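Local coordinates for beta-ketoacyl-[acyl-carrier-protein] synthase FabY (Pseudomonas aeruginosa, PDB 4CW4) that catalyses the condensation of acetyl-CoA with malonyl-ACP to make beta-acetoacetyl-ACP, the primer that initiates bacterial fatty acid synthesis, at residues 323-327 / 328-332; 339-343 / 344-348. All blocks are in the same frame, centred on the assembly; numbering follows the deposited sequence. Where two conformers were deposited one is given.

Interaction 1 of 2, residues 323-327 / 328-332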
ATOM      1  N   GLU A 323     -18.339  10.563   2.073  1.00 11.45           N
ATOM      2  CA  GLU A 323     -19.486   9.683   2.253  1.00 12.67           C
ATOM      3  C   GLU A 323     -19.096   8.306   2.772  1.00 12.71           C
ATOM      4  O   GLU A 323     -19.808   7.736   3.592  1.00 14.12           O
ATOM      5  CB  GLU A 323     -20.327   9.562   0.985  1.00 13.28           C
ATOM      6  CG  GLU A 323     -21.604   8.766   1.254  1.00 14.24           C
ATOM      7  CD  GLU A 323     -22.527   8.591   0.071  1.00 14.87           C
ATOM      8  OE1 GLU A 323     -22.323   9.214  -0.987  1.00 15.27           O
ATOM      9  OE2 GLU A 323     -23.496   7.816   0.221  1.00 14.59           O
ATOM     10  N   GLY A 324     -17.970   7.778   2.300  1.00 12.81           N
ATOM     11  CA  GLY A 324     -17.501   6.460   2.735  1.00 12.51           C
ATOM     12  C   GLY A 324     -17.219   6.398   4.236  1.00 11.81           C
ATOM     13  O   GLY A 324     -17.609   5.451   4.922  1.00 12.86           O
ATOM     14  N   TYR A 325     -16.528   7.410   4.753  1.00 11.46           N
ATOM     15  CA  TYR A 325     -16.293   7.478   6.187  1.00 11.92           C
ATOM     16  C   TYR A 325     -17.557   7.796   6.990  1.00 12.29           C
ATOM     17  O   TYR A 325     -17.763   7.251   8.068  1.00 13.87           O
ATOM     18  CB  TYR A 325     -15.177   8.461   6.520  1.00 12.95           C
ATOM     19  CG  TYR A 325     -13.783   7.947   6.236  1.00 15.20           C
ATOM     20  CD1 TYR A 325     -13.210   6.971   7.028  1.00 15.67           C
ATOM     21  CD2 TYR A 325     -13.045   8.445   5.183  1.00 16.34           C
ATOM     22  CE1 TYR A 325     -11.925   6.504   6.780  1.00 16.07           C
ATOM     23  CE2 TYR A 325     -11.757   8.002   4.932  1.00 16.93           C
ATOM     24  CZ  TYR A 325     -11.209   7.018   5.725  1.00 17.04           C
ATOM     25  OH  TYR A 325      -9.943   6.548   5.478  1.00 19.06           O
ATOM     26  N   SER A 326     -18.398   8.674   6.453  0.50 12.70           N
ATOM     27  CA  SER A 326     -19.667   8.990   7.090  0.50 12.73           C
ATOM     28  C   SER A 326     -20.523   7.733   7.230  0.50 12.58           C
ATOM     29  O   SER A 326     -21.146   7.507   8.262  0.50 13.28           O
ATOM     30  CB  SER A 326     -20.416  10.057   6.290  0.50 13.84           C
ATOM     31  OG  SER A 326     -19.705  11.280   6.277  0.50 15.91           O
ATOM     32  N   ALA A 327     -20.530   6.908   6.189  1.00 12.49           N
ATOM     33  CA  ALA A 327     -21.350   5.692   6.165  1.00 13.93           C
ATOM     34  C   ALA A 327     -20.982   4.751   7.319  1.00 15.59           C
ATOM     35  O   ALA A 327     -21.810   3.965   7.769  1.00 16.25           O
ATOM     36  CB  ALA A 327     -21.222   4.963   4.825  1.00 13.58           C
ATOM     37  N   MET A 328     -19.744   4.846   7.790  1.00 17.82           N
ATOM     38  CA  MET A 328     -19.285   4.139   8.984  1.00 19.92           C
ATOM     39  C   MET A 328     -19.589   4.860  10.291  1.00 20.33           C
ATOM     40  O   MET A 328     -19.315   4.330  11.366  1.00 23.22           O
ATOM     41  CB  MET A 328     -17.772   4.009   8.960  1.00 20.86           C
ATOM     42  CG  MET A 328     -17.184   3.460   7.706  1.00 21.56           C
ATOM     43  SD  MET A 328     -15.398   3.376   7.847  1.00 21.96           S
ATOM     44  CE  MET A 328     -15.197   2.174   9.163  1.00 23.57           C
ATOM     45  N   GLY A 329     -20.106   6.078  10.217  1.00 17.81           N
ATOM     46  CA  GLY A 329     -20.301   6.881  11.412  1.00 17.36           C
ATOM     47  C   GLY A 329     -19.008   7.423  11.990  1.00 16.60           C
ATOM     48  O   GLY A 329     -18.962   7.772  13.161  1.00 18.26           O
ATOM     49  N   ALA A 330     -17.962   7.515  11.173  1.00 14.44           N
ATOM     50  CA  ALA A 330     -16.620   7.875  11.655  1.00 13.51           C
ATOM     51  C   ALA A 330     -16.350   9.361  11.756  1.00 11.48           C
ATOM     52  O   ALA A 330     -15.438   9.761  12.487  1.00 12.27           O
ATOM     53  CB  ALA A 330     -15.568   7.236  10.765  1.00 15.25           C
ATOM     54  N   LEU A 331     -17.085  10.180  10.997  1.00 11.06           N
ATOM     55  CA  LEU A 331     -16.777  11.612  10.888  1.00 11.28           C
ATOM     56  C   LEU A 331     -17.696  12.473  11.723  1.00 11.45           C
ATOM     57  O   LEU A 331     -18.841  12.110  11.965  1.00 12.43           O
ATOM     58  CB  LEU A 331     -16.878  12.091   9.445  1.00 11.04           C
ATOM     59  CG  LEU A 331     -16.019  11.341   8.417  1.00 10.06           C
ATOM     60  CD1 LEU A 331     -16.216  11.970   7.046  1.00 10.97           C
ATOM     61  CD2 LEU A 331     -14.540  11.319   8.816  1.00 12.18           C
ATOM     62  N   ALA A 332     -17.182  13.629  12.140  1.00 10.79           N
ATOM     63  CA  ALA A 332     -18.004  14.645  12.793  1.00 10.40           C
ATOM     64  C   ALA A 332     -18.935  15.277  11.766  1.00 12.20           C
ATOM     65  O   ALA A 332     -18.481  15.899  10.812  1.00 11.95           O
ATOM     66  CB  ALA A 332     -17.126  15.713  13.394  1.00 11.42           C
TER

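Interaction 2 of 2, residues 339-343 / 344-348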
ATOM      1  N   LEU A 339     -25.309  19.076  18.373  1.00 21.77           N
ATOM      2  CA  LEU A 339     -25.648  18.474  19.659  1.00 23.00           C
ATOM      3  C   LEU A 339     -24.640  18.881  20.720  1.00 23.84           C
ATOM      4  O   LEU A 339     -25.023  19.178  21.848  1.00 24.31           O
ATOM      5  CB  LEU A 339     -25.698  16.949  19.550  1.00 25.06           C
ATOM      6  CG  LEU A 339     -26.921  16.371  18.841  1.00 28.27           C
ATOM      7  CD1 LEU A 339     -26.798  14.869  18.686  1.00 29.51           C
ATOM      8  CD2 LEU A 339     -28.199  16.698  19.598  1.00 29.30           C
ATOM      9  N   ILE A 340     -23.357  18.892  20.361  1.00 24.44           N
ATOM     10  CA  ILE A 340     -22.318  19.281  21.305  1.00 25.23           C
ATOM     11  C   ILE A 340     -22.445  20.755  21.690  1.00 25.38           C
ATOM     12  O   ILE A 340     -22.292  21.110  22.860  1.00 26.52           O
ATOM     13  CB  ILE A 340     -20.920  18.984  20.740  1.00 26.12           C
ATOM     14  CG1 ILE A 340     -20.705  17.471  20.707  1.00 27.23           C
ATOM     15  CG2 ILE A 340     -19.797  19.630  21.602  1.00 25.81           C
ATOM     16  CD1 ILE A 340     -19.567  17.049  19.865  1.00 26.77           C
ATOM     17  N   GLU A 341     -22.746  21.603  20.713  1.00 24.53           N
ATOM     18  CA  GLU A 341     -22.813  23.038  20.955  1.00 25.38           C
ATOM     19  C   GLU A 341     -24.169  23.484  21.482  1.00 27.67           C
ATOM     20  O   GLU A 341     -24.281  24.548  22.086  1.00 29.15           O
ATOM     21  CB  GLU A 341     -22.498  23.806  19.673  1.00 24.45           C
ATOM     22  CG  GLU A 341     -21.043  23.713  19.254  1.00 23.57           C
ATOM     23  CD  GLU A 341     -20.675  24.765  18.236  1.00 24.35           C
ATOM     24  OE1 GLU A 341     -20.967  25.952  18.461  1.00 26.73           O
ATOM     25  OE2 GLU A 341     -20.109  24.402  17.207  1.00 22.47           O
ATOM     26  N   GLY A 342     -25.198  22.681  21.235  1.00 28.37           N
ATOM     27  CA  GLY A 342     -26.549  23.040  21.615  1.00 29.72           C
ATOM     28  C   GLY A 342     -27.067  24.260  20.873  1.00 30.51           C
ATOM     29  O   GLY A 342     -27.839  25.047  21.426  1.00 31.53           O
ATOM     30  N   ARG A 343     -26.641  24.410  19.622  1.00 30.59           N
ATOM     31  CA  ARG A 343     -27.131  25.462  18.739  1.00 31.27           C
ATOM     32  C   ARG A 343     -27.028  24.982  17.297  1.00 28.84           C
ATOM     33  O   ARG A 343     -26.307  24.020  17.013  1.00 28.12           O
ATOM     34  CB  ARG A 343     -26.318  26.745  18.915  1.00 34.17           C
ATOM     35  CG  ARG A 343     -24.825  26.543  18.732  1.00 37.19           C
ATOM     36  CD  ARG A 343     -24.144  27.790  18.208  1.00 40.37           C
ATOM     37  NE  ARG A 343     -24.074  28.856  19.200  1.00 43.41           N
ATOM     38  CZ  ARG A 343     -23.723  30.111  18.930  1.00 45.75           C
ATOM     39  NH1 ARG A 343     -23.423  30.475  17.691  1.00 46.65           N
ATOM     40  NH2 ARG A 343     -23.687  31.011  19.902  1.00 46.87           N
ATOM     41  N   ASP A 344     -27.730  25.656  16.388  1.00 27.21           N
ATOM     42  CA  ASP A 344     -27.774  25.222  14.991  1.00 27.67           C
ATOM     43  C   ASP A 344     -26.597  25.726  14.170  1.00 24.74           C
ATOM     44  O   ASP A 344     -26.145  25.042  13.250  1.00 24.88           O
ATOM     45  CB  ASP A 344     -29.091  25.653  14.335  1.00 31.49           C
ATOM     46  CG  ASP A 344     -30.206  24.642  14.546  1.00 35.70           C
ATOM     47  OD1 ASP A 344     -30.020  23.689  15.346  1.00 37.23           O
ATOM     48  OD2 ASP A 344     -31.267  24.801  13.911  1.00 37.71           O
ATOM     49  N   ASP A 345     -26.096  26.908  14.500  1.00 24.23           N
ATOM     50  CA  ASP A 345     -24.977  27.497  13.758  1.00 24.36           C
ATOM     51  C   ASP A 345     -23.640  27.070  14.361  1.00 22.62           C
ATOM     52  O   ASP A 345     -23.106  27.711  15.270  1.00 23.76           O
ATOM     53  CB  ASP A 345     -25.091  29.021  13.734  1.00 28.32           C
ATOM     54  CG  ASP A 345     -25.336  29.611  15.107  1.00 32.49           C
ATOM     55  OD1 ASP A 345     -26.209  29.089  15.848  1.00 34.70           O
ATOM     56  OD2 ASP A 345     -24.651  30.598  15.448  1.00 34.10           O
ATOM     57  N   VAL A 346     -23.104  25.978  13.823  1.00 18.87           N
ATOM     58  CA  VAL A 346     -21.910  25.331  14.362  1.00 19.12           C
ATOM     59  C   VAL A 346     -20.620  26.071  14.033  1.00 16.09           C
ATOM     60  O   VAL A 346     -20.499  26.663  12.972  1.00 15.65           O
ATOM     61  CB  VAL A 346     -21.800  23.902  13.771  1.00 22.35           C
ATOM     62  CG1 VAL A 346     -20.429  23.268  14.018  1.00 25.48           C
ATOM     63  CG2 VAL A 346     -22.917  23.042  14.328  1.00 24.32           C
ATOM     64  N   ASP A 347     -19.646  25.984  14.938  1.00 14.88           N
ATOM     65  CA  ASP A 347     -18.301  26.472  14.671  1.00 14.91           C
ATOM     66  C   ASP A 347     -17.446  25.331  14.090  1.00 13.59           C
ATOM     67  O   ASP A 347     -16.890  24.504  14.839  1.00 13.26           O
ATOM     68  CB  ASP A 347     -17.671  26.989  15.960  1.00 15.25           C
ATOM     69  CG  ASP A 347     -16.292  27.598  15.751  1.00 16.98           C
ATOM     70  OD1 ASP A 347     -15.754  27.524  14.618  1.00 16.48           O
ATOM     71  OD2 ASP A 347     -15.754  28.161  16.742  1.00 17.80           O
ATOM     72  N   PHE A 348     -17.347  25.266  12.764  1.00 13.25           N
ATOM     73  CA  PHE A 348     -16.643  24.164  12.139  1.00 11.78           C
ATOM     74  C   PHE A 348     -15.146  24.221  12.406  1.00 11.83           C
ATOM     75  O   PHE A 348     -14.467  23.231  12.211  1.00 11.95           O
ATOM     76  CB  PHE A 348     -16.928  24.097  10.648  1.00 11.71           C
ATOM     77  CG  PHE A 348     -18.326  23.659  10.332  1.00 12.12           C
ATOM     78  CD1 PHE A 348     -18.696  22.351  10.519  1.00 12.59           C
ATOM     79  CD2 PHE A 348     -19.276  24.561   9.867  1.00 13.31           C
ATOM     80  CE1 PHE A 348     -19.990  21.927  10.248  1.00 13.84           C
ATOM     81  CE2 PHE A 348     -20.564  24.144   9.589  1.00 14.60           C
ATOM     82  CZ  PHE A 348     -20.920  22.815   9.791  1.00 14.03           C
TER
HETATM   83  O   HOH W   1     -17.994  22.981  17.052  1.00 17.60           O
HETATM   84  O   HOH W   2     -20.946  28.281  17.051  1.00 25.97           O

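Interaction 1 of 2, residues 323-327 / 328-332
A Schellman motif closes helix 319-327 in the N-terminal half of the ketosynthase fold, with Tyr325 and Ser326 of the last turn receiving the amides of Ala330 and Gly329. The long bond of the motif runs from Ala330 N to Tyr325 O at 3.1 Å and is fairly straight, with an N-H...O angle of 162°. Inside it, Gly329 N reaches Ser326 O at 2.6 Å, approaching from above the carbonyl plane and not along a lone pair. Tyr325 O also takes a weak, bent bond from Met328 N, so the amides on both sides of Gly329 converge on one carbonyl. The reversal needs the positive phi of Gly329 (73°), which brings the chain back across the helix end. Apolar side chains then close over the turn. Leu331 lays CG against Tyr325 CB at 3.5 Å, with its two methyls spread around the same carbon. Ala330 CB sits obliquely beside the tyrosine ring. Met328 approaches the ring from another side: chi1 of -51° sets its CG beside its own backbone N, where it passes Gly324 O at 3.4 Å. Phe361 packs edge-to-face on the ring, and Phe260 of the second subunit packs on Tyr325. The tyrosine lies about 5 Å, side chain to side chain, from Cys286, the inferred active-site cysteine, which places the helix end close to the probable catalytic centre, next to the second subunit. The Met-aromatic contact is oblique, with Met328 SD 5.4 Å from the centroid of the Tyr325 ring and 4.3 Å from its CD1.

Interaction 2 of 2, residues 339-343 / 344-348
Glu341 OE2 accepts two hydrogen bonds, one from Asp347 N and one from a water, in side-chain-to-main-chain bonding across the turn that follows helix 334-341. The bond from Asp347 N measures 2.8 Å, is nearly straight (164°) and uses the syn lone pair of OE2. The water that donates to OE2 also donates to Asp347 O, so OE2 holds Asp347 N directly and Asp347 O through the water. A second water links OE1 to Asp345 O, donating to both, which should limit the rotation of the carboxylate. Glu341 reaches across the turn because its chain is extended beyond CG; it meets Val346 at about a right angle, with Val346 CG1 lying 3.4 Å from Glu341 OE2. Between the two ends Gly342 leaves the helix with positive phi and the chain folds back. Arg343 and Asp345 pair over the same bend, at the surface: Arg343 NH1 and Asp345 OD2 form a salt bridge of 2.6 Å, with the guanidinium and carboxylate planes turned 30° apart. A chi1 of 55° starts the arginine side chain toward Asp345, Arg343 CD passes 3.1 Å from Asp345 O, and the bend at chi3 turns the guanidinium so that NH1 meets OD2. Val346 packs on Leu337 and Arg338 of helix 334-341, while Asp344 O accepts a hydrogen bond from Arg338 NE, so the returning loop is held to the helix it has just left. Val346 CG1 also lies against one face of the Phe348 ring, 3.9 Å from its plane and centred on it.

Interactions 1 and 2 finish two successive helices of the ketosynthase domain: interaction 1 terminates helix 319-327 and interaction 2 terminates helix 334-341, before the chain goes on to strand 366-374. Their centres lie 19 Å apart and their nearest atoms about 6 Å, so they do not touch, though both lie on the same side of the chain's centre. The surroundings differ. Interaction 1 is partly buried, next to the active-site region and the second subunit, whereas interaction 2 is a surface turn, away from the annotated sites and untouched by the other chain. Loop 328-333 and helix 334-341 together carry the chain from beside the probable active site out to the surface turn.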